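Local coordinates for protein PUF4 (Saccharomyces cerevisiae, PDB 3BWT) that binds single-stranded mRNA through its Pumilio homology domain, a chain of helical repeats, and takes part in regulating gene expression, at residues Val71-Glu74 / Gln75-Val78; Ile107-Asp110 / Glu111-Gln114; Ile263-Ile266 / Leu267-Gly271; Ala291-Ile294 / Ser295-Asn299. One frame throughout, in Å; residues are numbered along the deposited sequence.

Overall arrangement
All four contacts are local ones within the Pumilio homology domain, and they come in numerical order along the chain. Interaction 1, within Pumilio repeat 2, begins helix 73-83. Interaction 2, within repeat 3, begins helix 110-120. Their centres lie about 11 Å apart, and a salt bridge from Arg-76 to Glu-112 joins them. Interactions 3 and 4 sit on the successive helices 256-279 and 284-298 near the other end, with centres about 14 Å apart. There Ile-263 packs against Ile-294 and Ser-295. The two pairs lie on opposite sides of the chain's centre; interactions 1 and 3 are about 63 Å apart between centres. This spacing reflects the elongated repeat architecture on which single-stranded RNA is bound.

Interaction 1: residues Val71-Glu74 / Gln75-Val78; sequences VTTE and QRIV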
ATOM      1  N   VAL A  71      -9.887  -5.413  27.633  1.00 33.42           N
ATOM      2  CA  VAL A  71      -9.997  -6.773  28.152  1.00 25.97           C
ATOM      3  C   VAL A  71      -8.605  -7.264  28.598  1.00 28.22           C
ATOM      4  O   VAL A  71      -7.594  -6.680  28.183  1.00 28.41           O
ATOM      5  CB  VAL A  71     -10.621  -7.668  27.042  1.00 22.66           C
ATOM      6  CG1 VAL A  71      -9.558  -8.447  26.266  1.00 18.86           C
ATOM      7  CG2 VAL A  71     -11.670  -8.568  27.611  1.00 21.28           C
ATOM      8  N   THR A  72      -8.524  -8.297  29.446  1.00 22.30           N
ATOM      9  CA  THR A  72      -7.193  -8.771  29.881  1.00 22.51           C
ATOM     10  C   THR A  72      -6.560  -9.629  28.812  1.00 21.51           C
ATOM     11  O   THR A  72      -7.185  -9.942  27.809  1.00 21.56           O
ATOM     12  CB  THR A  72      -7.182  -9.596  31.203  1.00 19.46           C
ATOM     13  OG1 THR A  72      -7.818 -10.862  30.990  1.00 29.19           O
ATOM     14  CG2 THR A  72      -7.853  -8.851  32.336  1.00 16.23           C
ATOM     15  N   THR A  73      -5.317 -10.033  29.035  1.00 25.32           N
ATOM     16  CA  THR A  73      -4.667 -10.909  28.071  1.00 28.23           C
ATOM     17  C   THR A  73      -5.350 -12.276  28.013  1.00 26.84           C
ATOM     18  O   THR A  73      -5.498 -12.860  26.939  1.00 23.75           O
ATOM     19  CB  THR A  73      -3.172 -11.046  28.350  1.00 23.09           C
ATOM     20  OG1 THR A  73      -2.510  -9.861  27.892  1.00 25.81           O
ATOM     21  CG2 THR A  73      -2.603 -12.244  27.615  1.00 22.21           C
ATOM     22  N   GLU A  74      -5.787 -12.773  29.165  1.00 22.96           N
ATOM     23  CA  GLU A  74      -6.473 -14.048  29.198  1.00 22.97           C
ATOM     24  C   GLU A  74      -7.717 -13.963  28.326  1.00 26.57           C
ATOM     25  O   GLU A  74      -7.970 -14.834  27.492  1.00 22.72           O
ATOM     26  CB  GLU A  74      -6.846 -14.444  30.631  1.00 24.37           C
ATOM     27  CG  GLU A  74      -5.665 -14.914  31.485  1.00 30.44           C
ATOM     28  CD  GLU A  74      -4.681 -13.792  31.793  1.00 39.45           C
ATOM     29  OE1 GLU A  74      -5.115 -12.746  32.330  1.00 32.57           O
ATOM     30  OE2 GLU A  74      -3.472 -13.954  31.503  1.00 45.07           O
ATOM     31  N   GLN A  75      -8.493 -12.904  28.520  1.00 27.17           N
ATOM     32  CA  GLN A  75      -9.741 -12.748  27.793  1.00 19.03           C
ATOM     33  C   GLN A  75      -9.472 -12.539  26.311  1.00 19.10           C
ATOM     34  O   GLN A  75     -10.122 -13.147  25.458  1.00 19.10           O
ATOM     35  CB  GLN A  75     -10.532 -11.586  28.364  1.00 18.09           C
ATOM     36  CG  GLN A  75     -11.147 -11.870  29.706  1.00 17.75           C
ATOM     37  CD  GLN A  75     -11.499 -10.608  30.462  1.00 18.04           C
ATOM     38  OE1 GLN A  75     -10.821  -9.585  30.331  1.00 19.37           O
ATOM     39  NE2 GLN A  75     -12.554 -10.672  31.263  1.00 16.75           N
ATOM     40  N   ARG A  76      -8.496 -11.693  26.010  1.00 18.55           N
ATOM     41  CA  ARG A  76      -8.138 -11.421  24.633  1.00 19.32           C
ATOM     42  C   ARG A  76      -7.795 -12.704  23.893  1.00 23.59           C
ATOM     43  O   ARG A  76      -8.180 -12.884  22.732  1.00 26.88           O
ATOM     44  CB  ARG A  76      -6.964 -10.451  24.555  1.00 23.45           C
ATOM     45  CG  ARG A  76      -6.736  -9.914  23.154  1.00 22.73           C
ATOM     46  CD  ARG A  76      -5.720  -8.782  23.126  1.00 29.42           C
ATOM     47  NE  ARG A  76      -4.403  -9.252  23.534  1.00 30.86           N
ATOM     48  CZ  ARG A  76      -3.819  -8.929  24.680  1.00 30.59           C
ATOM     49  NH1 ARG A  76      -4.431  -8.111  25.527  1.00 33.43           N
ATOM     50  NH2 ARG A  76      -2.620  -9.420  24.971  1.00 32.70           N
ATOM     51  N   ILE A  77      -7.074 -13.596  24.561  1.00 20.76           N
ATOM     52  CA  ILE A  77      -6.678 -14.856  23.943  1.00 21.70           C
ATOM     53  C   ILE A  77      -7.880 -15.740  23.628  1.00 23.32           C
ATOM     54  O   ILE A  77      -7.856 -16.514  22.664  1.00 27.04           O
ATOM     55  CB  ILE A  77      -5.648 -15.609  24.808  1.00 22.07           C
ATOM     56  CG1 ILE A  77      -4.396 -14.744  24.959  1.00 30.42           C
ATOM     57  CG2 ILE A  77      -5.268 -16.925  24.166  1.00 20.01           C
ATOM     58  CD1 ILE A  77      -3.456 -15.185  26.037  1.00 27.07           C
ATOM     59  N   VAL A  78      -8.936 -15.612  24.426  1.00 19.81           N
ATOM     60  CA  VAL A  78     -10.146 -16.382  24.197  1.00 22.22           C
ATOM     61  C   VAL A  78     -10.890 -15.828  22.988  1.00 23.73           C
ATOM     62  O   VAL A  78     -11.371 -16.585  22.141  1.00 24.54           O
ATOM     63  CB  VAL A  78     -11.079 -16.388  25.431  1.00 22.23           C
ATOM     64  CG1 VAL A  78     -12.426 -17.035  25.088  1.00 17.53           C
ATOM     65  CG2 VAL A  78     -10.414 -17.097  26.597  1.00 17.16           C
TER
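Thr-72 and Gln-75 grip each other at the start of helix 73-83. The backbone N of Thr-72 donates to Gln-75 OE1 at 2.8 Å. The bond is almost straight, 178° at the hydrogen, and the donor lies in the amide's carbonyl plane. In return Gln-75 N donates to Thr-72 OG1 at 3.3 Å. The two bonds make a capping box, with Thr-72 as N-cap. OG1 can reach that N because it stands between its own backbone N and carbonyl carbon (chi1 69°). The Val-71 methyl CG2 rests 3.3 Å from Gln-75 CB, beside the capping amide.

One residue on, Thr-73 meets two side chains. Its OG1 accepts from Arg-76 NH2 at 3.0 Å, a bent bond that leaves the guanidinium plane by 33°. Its CG2 touches Ile-77 CD1 at 3.4 Å. Thr-73 CA lies over one face of the guanidinium.

The second shell fixes both polar groups. Asp-41 accepts from Gln-75 NE2, so both ends of that amide are held. Glu-112, in the next repeat, forms a salt bridge with Arg-76 NE. Phe-44 of helix 37-47 packs on Val-71 and Gln-75. The buried glutamine thus caps its own helix and also ties it to helix 37-47, while the arginine's charge is probably balanced by the carboxylate of the following repeat.

Interaction 2: residues Ile107-Asp110 / Glu111-Gln114; sequences IKTD and EEAQ
Thr-109 and Glu-112 are joined by hydrogen bonds in both directions. The helix N-H of Glu-112 donates to Thr-109 OG1 at 3.0 Å, the N-cap bond. Thr-109 N donates to Glu-112 OE1 at 2.8 Å, nearly along the C-O axis. Thr-109 OG1 gives its proton to the same oxygen, also at 2.8 Å, and meets the anti lone pair. Lys-108 N reaches Glu-112 OE1 from above the carboxylate plane, 46° out of it, at 3.2 Å. Within this turn three donors, from Lys-108 and Thr-109, converge on OE1. The glutamate's first torsion (chi1 -88°) sets CG beside its backbone N and so directs the chain back across the threonine, at about a right angle. The extended chain beyond CG gives the reach.

These reciprocal bonds form a capping box at the start of helix 110-120; residues 107-114 lie in Pumilio repeat 3. In the first turn behind it, Gln-114 N donates to Asp-110 O at 2.9 Å.

The charged contact points out of the repeat. Arg-76 of helix 73-83 faces both carboxylate oxygens, with NE in a salt bridge to OE2 and NH2 near OE1. The same helix receives Lys-108 and Thr-109 against Thr-73.

Ile-107 and Glu-112 run antiparallel alongside one another. The methyl CG2 of Ile-107 makes van der Waals contact with Glu-112 OE2 at 3.4 Å. Apolar packing is light: Ile-107 CD1 comes within 4.4 Å of Ala-113 CB.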
ATOM      1  N   ILE A 107      -2.605  -7.523  20.277  1.00 24.13           N
ATOM      2  CA  ILE A 107      -1.982  -8.726  20.806  1.00 27.91           C
ATOM      3  C   ILE A 107      -0.593  -8.459  21.357  1.00 28.49           C
ATOM      4  O   ILE A 107       0.219  -7.785  20.741  1.00 34.91           O
ATOM      5  CB  ILE A 107      -1.962  -9.896  19.795  1.00 26.38           C
ATOM      6  CG1 ILE A 107      -1.108  -9.552  18.577  1.00 22.57           C
ATOM      7  CG2 ILE A 107      -3.382 -10.269  19.393  1.00 23.68           C
ATOM      8  CD1 ILE A 107      -1.176 -10.605  17.489  1.00 22.32           C
ATOM      9  N   LYS A 108      -0.342  -8.999  22.541  1.00 37.11           N
ATOM     10  CA  LYS A 108       0.923  -8.810  23.214  1.00 36.27           C
ATOM     11  C   LYS A 108       1.762 -10.094  23.186  1.00 36.54           C
ATOM     12  O   LYS A 108       2.969 -10.037  22.958  1.00 44.86           O
ATOM     13  CB  LYS A 108       0.686  -8.307  24.650  1.00 40.74           C
ATOM     14  CG  LYS A 108       0.086  -6.886  24.729  1.00 34.00           C
ATOM     15  CD  LYS A 108      -0.259  -6.444  26.165  1.00 29.60           C
ATOM     16  CE  LYS A 108      -1.499  -7.164  26.707  1.00 59.22           C
ATOM     17  NZ  LYS A 108      -2.162  -6.498  27.883  1.00 43.07           N
ATOM     18  N   THR A 109       1.124 -11.246  23.393  1.00 37.22           N
ATOM     19  CA  THR A 109       1.846 -12.522  23.506  1.00 43.89           C
ATOM     20  C   THR A 109       2.261 -13.094  22.156  1.00 36.77           C
ATOM     21  O   THR A 109       1.821 -12.629  21.109  1.00 49.97           O
ATOM     22  CB  THR A 109       1.016 -13.619  24.239  1.00 54.65           C
ATOM     23  OG1 THR A 109      -0.058 -14.057  23.397  1.00 48.68           O
ATOM     24  CG2 THR A 109       0.450 -13.104  25.557  1.00 43.41           C
ATOM     25  N   ASP A 110       3.097 -14.123  22.186  1.00 39.74           N
ATOM     26  CA  ASP A 110       3.560 -14.747  20.957  1.00 46.40           C
ATOM     27  C   ASP A 110       2.670 -15.931  20.611  1.00 46.25           C
ATOM     28  O   ASP A 110       2.612 -16.370  19.463  1.00 48.09           O
ATOM     29  CB  ASP A 110       5.017 -15.183  21.085  1.00 47.46           C
ATOM     30  CG  ASP A 110       5.968 -14.007  21.081  1.00 85.71           C
ATOM     31  OD1 ASP A 110       5.521 -12.889  20.739  1.00 85.52           O
ATOM     32  OD2 ASP A 110       7.166 -14.210  21.396  1.00 65.35           O
ATOM     33  N   GLU A 111       1.978 -16.445  21.618  1.00 39.30           N
ATOM     34  CA  GLU A 111       0.971 -17.469  21.395  1.00 45.17           C
ATOM     35  C   GLU A 111      -0.169 -16.875  20.570  1.00 43.39           C
ATOM     36  O   GLU A 111      -0.745 -17.535  19.702  1.00 38.43           O
ATOM     37  CB  GLU A 111       0.450 -17.986  22.737  1.00 44.32           C
ATOM     38  CG  GLU A 111      -1.033 -18.318  22.754  1.00 33.98           C
ATOM     39  CD  GLU A 111      -1.496 -18.800  24.116  1.00 56.26           C
ATOM     40  OE1 GLU A 111      -0.980 -18.276  25.137  1.00 44.57           O
ATOM     41  OE2 GLU A 111      -2.370 -19.704  24.160  1.00 36.39           O
ATOM     42  N   GLU A 112      -0.485 -15.618  20.867  1.00 39.29           N
ATOM     43  CA  GLU A 112      -1.503 -14.869  20.153  1.00 34.16           C
ATOM     44  C   GLU A 112      -1.106 -14.660  18.705  1.00 33.37           C
ATOM     45  O   GLU A 112      -1.960 -14.655  17.818  1.00 27.70           O
ATOM     46  CB  GLU A 112      -1.695 -13.501  20.802  1.00 35.16           C
ATOM     47  CG  GLU A 112      -2.705 -13.463  21.924  1.00 33.04           C
ATOM     48  CD  GLU A 112      -2.690 -12.130  22.650  1.00 36.94           C
ATOM     49  OE1 GLU A 112      -1.652 -11.778  23.254  1.00 28.76           O
ATOM     50  OE2 GLU A 112      -3.723 -11.437  22.617  1.00 42.03           O
ATOM     51  N   ALA A 113       0.189 -14.456  18.474  1.00 31.65           N
ATOM     52  CA  ALA A 113       0.687 -14.197  17.128  1.00 26.44           C
ATOM     53  C   ALA A 113       0.708 -15.478  16.326  1.00 30.73           C
ATOM     54  O   ALA A 113       0.412 -15.479  15.130  1.00 35.02           O
ATOM     55  CB  ALA A 113       2.067 -13.579  17.169  1.00 26.54           C
ATOM     56  N   GLN A 114       1.054 -16.575  16.986  1.00 30.71           N
ATOM     57  CA  GLN A 114       1.065 -17.861  16.309  1.00 31.07           C
ATOM     58  C   GLN A 114      -0.337 -18.273  15.890  1.00 26.55           C
ATOM     59  O   GLN A 114      -0.528 -18.789  14.794  1.00 32.52           O
ATOM     60  CB  GLN A 114       1.729 -18.937  17.167  1.00 34.97           C
ATOM     61  CG  GLN A 114       3.237 -18.943  17.026  1.00 39.49           C
ATOM     62  CD  GLN A 114       3.672 -18.702  15.589  1.00 55.55           C
ATOM     63  OE1 GLN A 114       4.447 -17.783  15.312  1.00 57.00           O
ATOM     64  NE2 GLN A 114       3.163 -19.520  14.664  1.00 38.91           N
TER

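Interaction 3: residues Ile263-Ile266 / Leu267-Gly271; sequences ILEI and LNNGG
Glu-265 reaches Asn-269, one turn ahead, because of two torsions. Its CG is anti to the backbone N (chi1 -167°), and a turn about CB-CG (chi2 69°) then folds the chain. This brings the carboxylate forward, although the CB of Glu-265 points away from the following turn. The motif is an i to i+4 side-chain pair on helix 256-279, the long helix that runs from Pumilio repeat 7 into repeat 8.

Asn-269 ND2 donates to Glu-265 OE2 at 2.6 Å. The bond is close to linear, and the acceptor lies in the amide plane of the asparagine. From the glutamate's side the approach is different: the donor stands above the carboxylate plane, 49° out of it. The second oxygen, OE1, has a long and weak ion pair with Lys-233.

Asn-268 runs alongside Leu-264. The CD2 of Leu-264 touches ND2 of Asn-268 at 3.3 Å.

Ile-263 and Leu-267 add an apolar contact, Ile-263 CG2 to Leu-267 CD1 at 4.3 Å. Both residues also pack on Leu-306 of helix 300-310, and Ile-263 touches Ile-294 on helix 284-298.

In the backbone, Asn-269 N still makes the i to i+4 bond to Glu-265 O, at 2.9 Å. Residues 267-270 nevertheless form a wider, pi-type turn, with weak i to i+5 bonds from Gly-270 N to Glu-265 O and from Gly-271 N to Ile-266 O. Gly-270 CA also approaches Ile-266 O at 3.3 Å, a CA-H...O contact.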
ATOM      1  N   ILE A 263      18.187  10.772 -18.940  1.00 26.47           N
ATOM      2  CA  ILE A 263      18.120  11.947 -19.795  1.00 25.73           C
ATOM      3  C   ILE A 263      19.050  11.763 -20.984  1.00 28.23           C
ATOM      4  O   ILE A 263      18.727  12.136 -22.111  1.00 28.67           O
ATOM      5  CB  ILE A 263      18.496  13.221 -19.017  1.00 27.32           C
ATOM      6  CG1 ILE A 263      17.440  13.508 -17.944  1.00 26.32           C
ATOM      7  CG2 ILE A 263      18.653  14.408 -19.958  1.00 19.88           C
ATOM      8  CD1 ILE A 263      17.753  14.705 -17.071  1.00 25.84           C
ATOM      9  N   LEU A 264      20.201  11.159 -20.720  1.00 27.25           N
ATOM     10  CA  LEU A 264      21.185  10.866 -21.751  1.00 27.42           C
ATOM     11  C   LEU A 264      20.664   9.912 -22.809  1.00 31.03           C
ATOM     12  O   LEU A 264      20.864  10.134 -24.004  1.00 37.38           O
ATOM     13  CB  LEU A 264      22.437  10.270 -21.122  1.00 34.46           C
ATOM     14  CG  LEU A 264      23.600  11.236 -20.944  1.00 37.66           C
ATOM     15  CD1 LEU A 264      24.699  10.568 -20.130  1.00 49.57           C
ATOM     16  CD2 LEU A 264      24.108  11.673 -22.310  1.00 31.78           C
ATOM     17  N   GLU A 265      20.023   8.838 -22.364  1.00 33.16           N
ATOM     18  CA  GLU A 265      19.440   7.862 -23.275  1.00 35.39           C
ATOM     19  C   GLU A 265      18.424   8.536 -24.184  1.00 33.96           C
ATOM     20  O   GLU A 265      18.443   8.368 -25.406  1.00 33.72           O
ATOM     21  CB  GLU A 265      18.757   6.746 -22.489  1.00 38.38           C
ATOM     22  CG  GLU A 265      18.396   5.546 -23.338  1.00 43.33           C
ATOM     23  CD  GLU A 265      19.619   4.793 -23.801  1.00 41.77           C
ATOM     24  OE1 GLU A 265      20.705   5.044 -23.241  1.00 35.51           O
ATOM     25  OE2 GLU A 265      19.494   3.954 -24.718  1.00 51.66           O
ATOM     26  N   ILE A 266      17.533   9.302 -23.570  1.00 31.74           N
ATOM     27  CA  ILE A 266      16.549  10.082 -24.311  1.00 36.15           C
ATOM     28  C   ILE A 266      17.220  11.004 -25.336  1.00 36.24           C
ATOM     29  O   ILE A 266      16.762  11.111 -26.474  1.00 42.24           O
ATOM     30  CB  ILE A 266      15.631  10.873 -23.343  1.00 26.94           C
ATOM     31  CG1 ILE A 266      14.722   9.895 -22.587  1.00 21.29           C
ATOM     32  CG2 ILE A 266      14.825  11.924 -24.084  1.00 20.02           C
ATOM     33  CD1 ILE A 266      13.897  10.520 -21.498  1.00 22.24           C
ATOM     34  N   LEU A 267      18.317  11.645 -24.939  1.00 33.45           N
ATOM     35  CA  LEU A 267      19.081  12.510 -25.843  1.00 34.08           C
ATOM     36  C   LEU A 267      19.778  11.761 -26.970  1.00 29.76           C
ATOM     37  O   LEU A 267      19.822  12.240 -28.098  1.00 28.66           O
ATOM     38  CB  LEU A 267      20.123  13.319 -25.069  1.00 31.14           C
ATOM     39  CG  LEU A 267      19.688  14.697 -24.572  1.00 37.22           C
ATOM     40  CD1 LEU A 267      20.726  15.253 -23.610  1.00 37.31           C
ATOM     41  CD2 LEU A 267      19.441  15.660 -25.734  1.00 29.42           C
ATOM     42  N   ASN A 268      20.337  10.596 -26.664  1.00 31.56           N
ATOM     43  CA  ASN A 268      21.180   9.891 -27.625  1.00 27.11           C
ATOM     44  C   ASN A 268      20.469   8.860 -28.500  1.00 39.01           C
ATOM     45  O   ASN A 268      20.533   8.941 -29.729  1.00 35.25           O
ATOM     46  CB  ASN A 268      22.368   9.263 -26.913  1.00 31.48           C
ATOM     47  CG  ASN A 268      23.326  10.306 -26.364  1.00 45.20           C
ATOM     48  OD1 ASN A 268      23.534  11.359 -26.970  1.00 34.44           O
ATOM     49  ND2 ASN A 268      23.916  10.014 -25.211  1.00 50.46           N
ATOM     50  N   ASN A 269      19.795   7.896 -27.878  1.00 36.43           N
ATOM     51  CA  ASN A 269      19.067   6.886 -28.643  1.00 32.01           C
ATOM     52  C   ASN A 269      17.650   7.325 -29.042  1.00 46.74           C
ATOM     53  O   ASN A 269      16.965   6.648 -29.812  1.00 44.35           O
ATOM     54  CB  ASN A 269      19.087   5.528 -27.934  1.00 37.40           C
ATOM     55  CG  ASN A 269      20.466   4.859 -27.999  1.00 60.33           C
ATOM     56  OD1 ASN A 269      21.112   4.855 -29.051  1.00 53.67           O
ATOM     57  ND2 ASN A 269      20.922   4.300 -26.875  1.00 37.83           N
ATOM     58  N   GLY A 270      17.229   8.483 -28.541  1.00 42.21           N
ATOM     59  CA  GLY A 270      15.968   9.069 -28.949  1.00 27.83           C
ATOM     60  C   GLY A 270      16.149  10.061 -30.083  1.00 31.81           C
ATOM     61  O   GLY A 270      15.488   9.968 -31.116  1.00 28.86           O
ATOM     62  N   GLY A 271      17.055  11.016 -29.884  1.00 37.00           N
ATOM     63  CA  GLY A 271      17.336  12.032 -30.884  1.00 26.08           C
ATOM     64  C   GLY A 271      16.124  12.882 -31.205  1.00 32.62           C
ATOM     65  O   GLY A 271      15.150  12.903 -30.445  1.00 31.84           O
TER

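Interaction 4: residues Ala291-Ile294 / Ser295-Asn299; sequences ALDI and SHKQN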
ATOM      1  N   ALA A 291      12.013  16.091 -18.161  1.00 22.89           N
ATOM      2  CA  ALA A 291      13.399  16.012 -18.613  1.00 27.36           C
ATOM      3  C   ALA A 291      14.042  17.389 -18.641  1.00 25.42           C
ATOM      4  O   ALA A 291      15.162  17.571 -18.169  1.00 24.26           O
ATOM      5  CB  ALA A 291      13.468  15.372 -19.983  1.00 27.58           C
ATOM      6  N   LEU A 292      13.319  18.352 -19.196  1.00 22.88           N
ATOM      7  CA  LEU A 292      13.771  19.737 -19.231  1.00 24.86           C
ATOM      8  C   LEU A 292      13.881  20.328 -17.831  1.00 25.00           C
ATOM      9  O   LEU A 292      14.833  21.034 -17.531  1.00 29.05           O
ATOM     10  CB  LEU A 292      12.816  20.592 -20.071  1.00 24.84           C
ATOM     11  CG  LEU A 292      12.840  20.355 -21.581  1.00 23.52           C
ATOM     12  CD1 LEU A 292      11.502  20.730 -22.217  1.00 27.72           C
ATOM     13  CD2 LEU A 292      13.986  21.112 -22.217  1.00 21.87           C
ATOM     14  N   ASP A 293      12.895  20.051 -16.982  1.00 26.60           N
ATOM     15  CA  ASP A 293      12.859  20.618 -15.644  1.00 22.24           C
ATOM     16  C   ASP A 293      14.043  20.121 -14.832  1.00 29.03           C
ATOM     17  O   ASP A 293      14.790  20.917 -14.261  1.00 32.48           O
ATOM     18  CB  ASP A 293      11.541  20.272 -14.946  1.00 34.60           C
ATOM     19  CG  ASP A 293      11.488  20.768 -13.500  1.00 46.96           C
ATOM     20  OD1 ASP A 293      11.759  21.963 -13.260  1.00 35.93           O
ATOM     21  OD2 ASP A 293      11.166  19.957 -12.603  1.00 53.48           O
ATOM     22  N   ILE A 294      14.222  18.803 -14.792  1.00 26.10           N
ATOM     23  CA  ILE A 294      15.356  18.212 -14.090  1.00 26.24           C
ATOM     24  C   ILE A 294      16.682  18.724 -14.650  1.00 27.66           C
ATOM     25  O   ILE A 294      17.512  19.238 -13.904  1.00 31.17           O
ATOM     26  CB  ILE A 294      15.336  16.665 -14.141  1.00 25.40           C
ATOM     27  CG1 ILE A 294      14.130  16.121 -13.382  1.00 27.73           C
ATOM     28  CG2 ILE A 294      16.626  16.088 -13.559  1.00 26.87           C
ATOM     29  CD1 ILE A 294      14.021  16.643 -11.965  1.00 25.41           C
ATOM     30  N   SER A 295      16.871  18.593 -15.961  1.00 24.77           N
ATOM     31  CA  SER A 295      18.138  18.961 -16.587  1.00 27.56           C
ATOM     32  C   SER A 295      18.512  20.429 -16.356  1.00 33.96           C
ATOM     33  O   SER A 295      19.689  20.744 -16.154  1.00 33.91           O
ATOM     34  CB  SER A 295      18.142  18.622 -18.080  1.00 24.66           C
ATOM     35  OG  SER A 295      17.237  19.444 -18.792  1.00 29.50           O
ATOM     36  N   HIS A 296      17.520  21.319 -16.373  1.00 27.66           N
ATOM     37  CA  HIS A 296      17.758  22.725 -16.054  1.00 30.66           C
ATOM     38  C   HIS A 296      18.331  22.907 -14.654  1.00 35.87           C
ATOM     39  O   HIS A 296      19.134  23.805 -14.409  1.00 37.66           O
ATOM     40  CB  HIS A 296      16.473  23.539 -16.153  1.00 34.36           C
ATOM     41  CG  HIS A 296      16.619  24.953 -15.681  1.00 43.82           C
ATOM     42  ND1 HIS A 296      17.354  25.896 -16.368  1.00 41.18           N
ATOM     43  CD2 HIS A 296      16.120  25.586 -14.593  1.00 45.10           C
ATOM     44  CE1 HIS A 296      17.303  27.049 -15.725  1.00 44.30           C
ATOM     45  NE2 HIS A 296      16.561  26.888 -14.644  1.00 55.78           N
ATOM     46  N   LYS A 297      17.896  22.060 -13.732  1.00 34.37           N
ATOM     47  CA  LYS A 297      18.333  22.166 -12.350  1.00 39.46           C
ATOM     48  C   LYS A 297      19.685  21.494 -12.117  1.00 37.31           C
ATOM     49  O   LYS A 297      20.520  22.003 -11.371  1.00 37.71           O
ATOM     50  CB  LYS A 297      17.282  21.561 -11.420  1.00 34.38           C
ATOM     51  CG  LYS A 297      15.953  22.289 -11.433  1.00 39.60           C
ATOM     52  CD  LYS A 297      14.872  21.455 -10.753  1.00 45.60           C
ATOM     53  CE  LYS A 297      13.615  22.274 -10.488  1.00 52.61           C
ATOM     54  NZ  LYS A 297      12.552  21.461  -9.822  1.00 65.65           N
ATOM     55  N   GLN A 298      19.903  20.356 -12.765  1.00 33.51           N
ATOM     56  CA  GLN A 298      21.040  19.510 -12.438  1.00 30.27           C
ATOM     57  C   GLN A 298      22.207  19.623 -13.402  1.00 38.96           C
ATOM     58  O   GLN A 298      23.343  19.348 -13.028  1.00 31.73           O
ATOM     59  CB  GLN A 298      20.608  18.049 -12.363  1.00 30.65           C
ATOM     60  CG  GLN A 298      19.650  17.753 -11.232  1.00 42.18           C
ATOM     61  CD  GLN A 298      19.158  16.323 -11.251  1.00 39.69           C
ATOM     62  OE1 GLN A 298      19.736  15.464 -11.926  1.00 40.68           O
ATOM     63  NE2 GLN A 298      18.081  16.057 -10.513  1.00 36.98           N
ATOM     64  N   ASN A 299      21.938  20.001 -14.647  1.00 38.24           N
ATOM     65  CA  ASN A 299      22.980  19.921 -15.657  1.00 30.18           C
ATOM     66  C   ASN A 299      22.754  20.814 -16.884  1.00 37.15           C
ATOM     67  O   ASN A 299      22.008  20.472 -17.797  1.00 44.19           O
ATOM     68  CB  ASN A 299      23.175  18.461 -16.056  1.00 25.50           C
ATOM     69  CG  ASN A 299      24.448  18.236 -16.827  1.00 31.74           C
ATOM     70  OD1 ASN A 299      24.801  19.025 -17.709  1.00 32.17           O
ATOM     71  ND2 ASN A 299      25.144  17.147 -16.513  1.00 21.86           N
TER
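The backbone is helical from Ala-291 to Gln-298, with i to i+4 bonds such as Ser-295 N to Ala-291 O at 3.0 Å, and it leaves the helix at Asn-299. This is the last part of helix 284-298 in Pumilio repeat 8, and Asn-299 goes on to cap helix 300-310 through Leu-302 N.

Ser-295 turns its hydroxyl back onto the preceding turn. With chi1 at 68° the hydroxyl folds over its own backbone. Ser-295 OG lies 2.9 Å from Ala-291 O and 3.1 Å from Leu-292 O, and its single proton could serve either carbonyl.

Asp-293 and Lys-297 form a salt bridge one turn apart. It is loose: Asp-293 OD2 and Lys-297 NZ are 3.5 Å apart. The lysine is extended beyond CG, and Lys-297 CE passes 3.4 Å from Asp-293 OD1.

The His-296 ring takes part in an edge-to-face contact with Tyr-303 of helix 300-310.

Gln-298 extends parallel to Ile-294, and both touch Ser-259 of helix 256-279. The methyl CG2 of Ile-294 rests against the glutamine amide, 3.4 Å from Gln-298 NE2.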